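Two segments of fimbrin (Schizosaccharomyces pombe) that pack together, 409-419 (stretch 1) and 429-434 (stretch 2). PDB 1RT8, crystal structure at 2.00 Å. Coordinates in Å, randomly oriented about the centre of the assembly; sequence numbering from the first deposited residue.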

# COMPACT_ATOMS: atom_id res chain seq x y z
N SER A 409 12.04 10.46 25.90
CA SER A 409 10.81 9.98 26.53
C SER A 409 9.57 10.46 25.78
O SER A 409 9.66 11.31 24.89
N ASP A 410 8.43 9.89 26.13
CA ASP A 410 7.16 10.25 25.53
C ASP A 410 6.87 11.70 25.91
O ASP A 410 6.37 12.48 25.09
N SER A 411 7.18 12.05 27.15
CA SER A 411 6.95 13.41 27.61
C SER A 411 7.80 14.37 26.78
O SER A 411 7.33 15.45 26.42
N ASP A 412 9.05 13.99 26.48
CA ASP A 412 9.92 14.84 25.67
C ASP A 412 9.28 15.10 24.30
O ASP A 412 9.36 16.20 23.76
N MET A 413 8.66 14.07 23.72
CA MET A 413 8.01 14.22 22.41
C MET A 413 6.79 15.15 22.49
O MET A 413 6.59 16.00 21.62
N VAL A 414 5.98 14.98 23.54
CA VAL A 414 4.81 15.83 23.74
C VAL A 414 5.25 17.29 23.89
O VAL A 414 4.63 18.20 23.35
N ALA A 415 6.34 17.50 24.62
CA ALA A 415 6.89 18.84 24.84
C ALA A 415 7.39 19.45 23.53
O ALA A 415 7.23 20.65 23.29
N TRP A 416 8.01 18.62 22.68
CA TRP A 416 8.51 19.08 21.39
C TRP A 416 7.32 19.47 20.53
O TRP A 416 7.31 20.52 19.88
N ALA A 417 6.30 18.61 20.51
CA ALA A 417 5.11 18.86 19.72
C ALA A 417 4.39 20.13 20.15
O ALA A 417 3.92 20.90 19.31
N ASN A 418 4.31 20.36 21.46
CA ASN A 418 3.65 21.56 21.98
C ASN A 418 4.43 22.83 21.60
O ASN A 418 3.82 23.84 21.25
N SER A 419 5.76 22.78 21.68
CA SER A 419 6.62 23.91 21.34
C SER A 419 6.39 24.32 19.89
O SER A 419 6.30 25.51 19.58
N GLN A 429 -2.82 23.39 23.29
CA GLN A 429 -1.65 22.62 23.67
C GLN A 429 -2.21 21.31 24.20
O GLN A 429 -3.36 21.26 24.65
N ILE A 430 -1.42 20.25 24.14
CA ILE A 430 -1.90 18.96 24.62
C ILE A 430 -1.24 18.52 25.92
O ILE A 430 -0.12 18.93 26.25
N ARG A 431 -1.95 17.68 26.66
CA ARG A 431 -1.46 17.16 27.92
C ARG A 431 -0.54 15.97 27.64
O ARG A 431 0.52 15.82 28.26
N SER A 432 -0.96 15.14 26.69
CA SER A 432 -0.20 13.96 26.30
C SER A 432 -0.79 13.44 24.99
O SER A 432 -1.80 13.94 24.52
N PHE A 433 -0.16 12.42 24.41
CA PHE A 433 -0.65 11.86 23.16
C PHE A 433 -1.95 11.09 23.34
O PHE A 433 -2.42 10.42 22.42
N ARG A 434 -2.54 11.19 24.53
CA ARG A 434 -3.81 10.52 24.83
C ARG A 434 -4.89 11.58 25.04
O ARG A 434 -6.04 11.26 25.31

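The most unusual feature of this contact is the way one helical side chain, Asn-418, reads the backbone of a segment without regular secondary structure. Asn-418 OD1 accepts a hydrogen bond from Ile-430 N (2.8 Å), and Asn-418 ND2 donates one to Ile-430 O (2.9 Å). Both are close to straight, at 168° and 163°. The amide thus meets both the NH and the CO of a single residue, much as a neighbouring strand might. Stretch 2 has no regular secondary structure, so these groups are not engaged in a helix or sheet.

Asn-418 points toward stretch 2 with chi1 at -84° (m) and chi2 at -38°. Its backbone is used as well. Gln-429 NE2 donates to Asn-418 O at 2.9 Å, with an angle of 170°. The CA-to-CB bond of Gln-429 points sideways, but chi1 and chi2, both m, fold the chain so that its end comes nearer the helix. Its OE1 then lies 3.0 Å from Asn-418 CB.

The other half of the contact is apolar and centres on Phe-433. This residue is buried and points toward the helix, with chi1 m (-69°) and chi2 at 145°. Val-414 CG2 sits over one face of the ring, 3.7 Å from the centroid and only 5° off the normal. This is a CH-pi contact with the methyl almost directly above the ring centre. Met-413 and Ala-417 approach the ring edge instead. Met-413 CB is 3.7 Å from Phe-433 CE1, and Ala-417 CB is 4.4 Å from Phe-433 CE2. The small Ala-417 side chain points toward stretch 2. Met-413 leaves sideways, with rotamers m, t and p.

Val-414 links the two halves. Its CA-to-CB bond points sideways, and chi1 is t (176°). While CG2 covers the phenyl ring, CG1 packs 3.9 Å from Ile-430 CG1. Val-414 CG1 also lies 3.8 Å from Arg-431 O. Ile-430 is buried, with chi1 p and chi2 t; its CG1 also lies 3.5 Å from Asn-418 OD1.

Arg-431 and Ser-432 point away from the helix. Ser-432 still brings its CA within 4.0 Å of Val-414 CG2. On the helix, Ser-411, Ala-415 and Ser-419 point away from stretch 2. Ser-409 occupies the N-cap position, right before the helix. Ser-409 N donates to Asp-412 OD2 at 2.9 Å. Ser-409 OG and Ser-411 OG share a hydrogen bond of 2.6 Å. The three hydrogen bonds between the stretches are all direct, and together the two sides bury 423 Å².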

# COMPACT_ATOMS: atom_id res chain seq x y z
CB SER A 409 10.71 10.47 27.98
OG SER A 409 10.30 11.82 28.01
CB ASP A 410 6.04 9.34 26.06
CG ASP A 410 5.98 7.99 25.34
OD1 ASP A 410 7.02 7.50 24.84
OD2 ASP A 410 4.88 7.40 25.29
CB SER A 411 7.29 13.55 29.10
OG SER A 411 8.67 13.37 29.34
CB ASP A 412 11.30 14.21 25.44
CG ASP A 412 12.12 14.06 26.72
OD1 ASP A 412 12.03 14.93 27.60
OD2 ASP A 412 12.86 13.06 26.83
CB MET A 413 7.60 12.85 21.85
CG MET A 413 8.80 11.97 21.52
SD MET A 413 8.32 10.34 20.90
CE MET A 413 7.89 10.71 19.22
CB VAL A 414 4.02 15.42 25.02
CG1 VAL A 414 2.85 16.38 25.25
CG2 VAL A 414 3.49 13.99 24.88
CB ALA A 415 8.03 18.78 25.86
CB TRP A 416 9.27 17.98 20.66
CG TRP A 416 9.76 18.40 19.30
CD1 TRP A 416 10.92 19.07 19.02
CD2 TRP A 416 9.10 18.20 18.05
NE1 TRP A 416 11.03 19.27 17.67
CE2 TRP A 416 9.93 18.75 17.05
CE3 TRP A 416 7.90 17.59 17.67
CZ2 TRP A 416 9.59 18.71 15.69
CZ3 TRP A 416 7.56 17.56 16.31
CH2 TRP A 416 8.41 18.11 15.34
CB ALA A 417 4.16 17.66 19.80
CB ASN A 418 3.48 21.48 23.50
CG ASN A 418 2.23 20.72 23.91
OD1 ASN A 418 1.18 20.82 23.26
ND2 ASN A 418 2.32 19.96 25.00
CB SER A 419 8.09 23.55 21.50
OG SER A 419 8.37 23.20 22.84
CB GLN A 429 -0.90 23.34 24.78
CG GLN A 429 -0.24 24.63 24.33
CD GLN A 429 1.11 24.38 23.72
OE1 GLN A 429 2.06 23.99 24.41
NE2 GLN A 429 1.23 24.59 22.41
CB ILE A 430 -1.72 17.85 23.57
CG1 ILE A 430 -0.23 17.63 23.28
CG2 ILE A 430 -2.46 18.22 22.29
CD1 ILE A 430 0.03 16.41 22.40
CB ARG A 431 -2.64 16.72 28.79
CG ARG A 431 -2.24 16.18 30.14
CD ARG A 431 -3.47 15.94 31.01
NE ARG A 431 -3.10 15.56 32.37
CZ ARG A 431 -2.34 16.30 33.17
NH1 ARG A 431 -1.88 17.47 32.77
NH2 ARG A 431 -2.05 15.86 34.39
CB SER A 432 -0.36 12.87 27.36
OG SER A 432 -1.67 12.35 27.32
CB PHE A 433 0.43 10.98 22.53
CG PHE A 433 1.63 11.74 22.04
CD1 PHE A 433 2.90 11.19 22.13
CD2 PHE A 433 1.49 13.01 21.48
CE1 PHE A 433 4.02 11.89 21.67
CE2 PHE A 433 2.60 13.72 21.03
CZ PHE A 433 3.87 13.15 21.13
CB ARG A 434 -3.69 9.68 26.10
CG ARG A 434 -2.76 8.49 25.98
CD ARG A 434 -2.56 7.78 27.32
NE ARG A 434 -1.22 8.01 27.86
CZ ARG A 434 -0.81 9.14 28.41
NH1 ARG A 434 -1.64 10.16 28.52
NH2 ARG A 434 0.44 9.26 28.84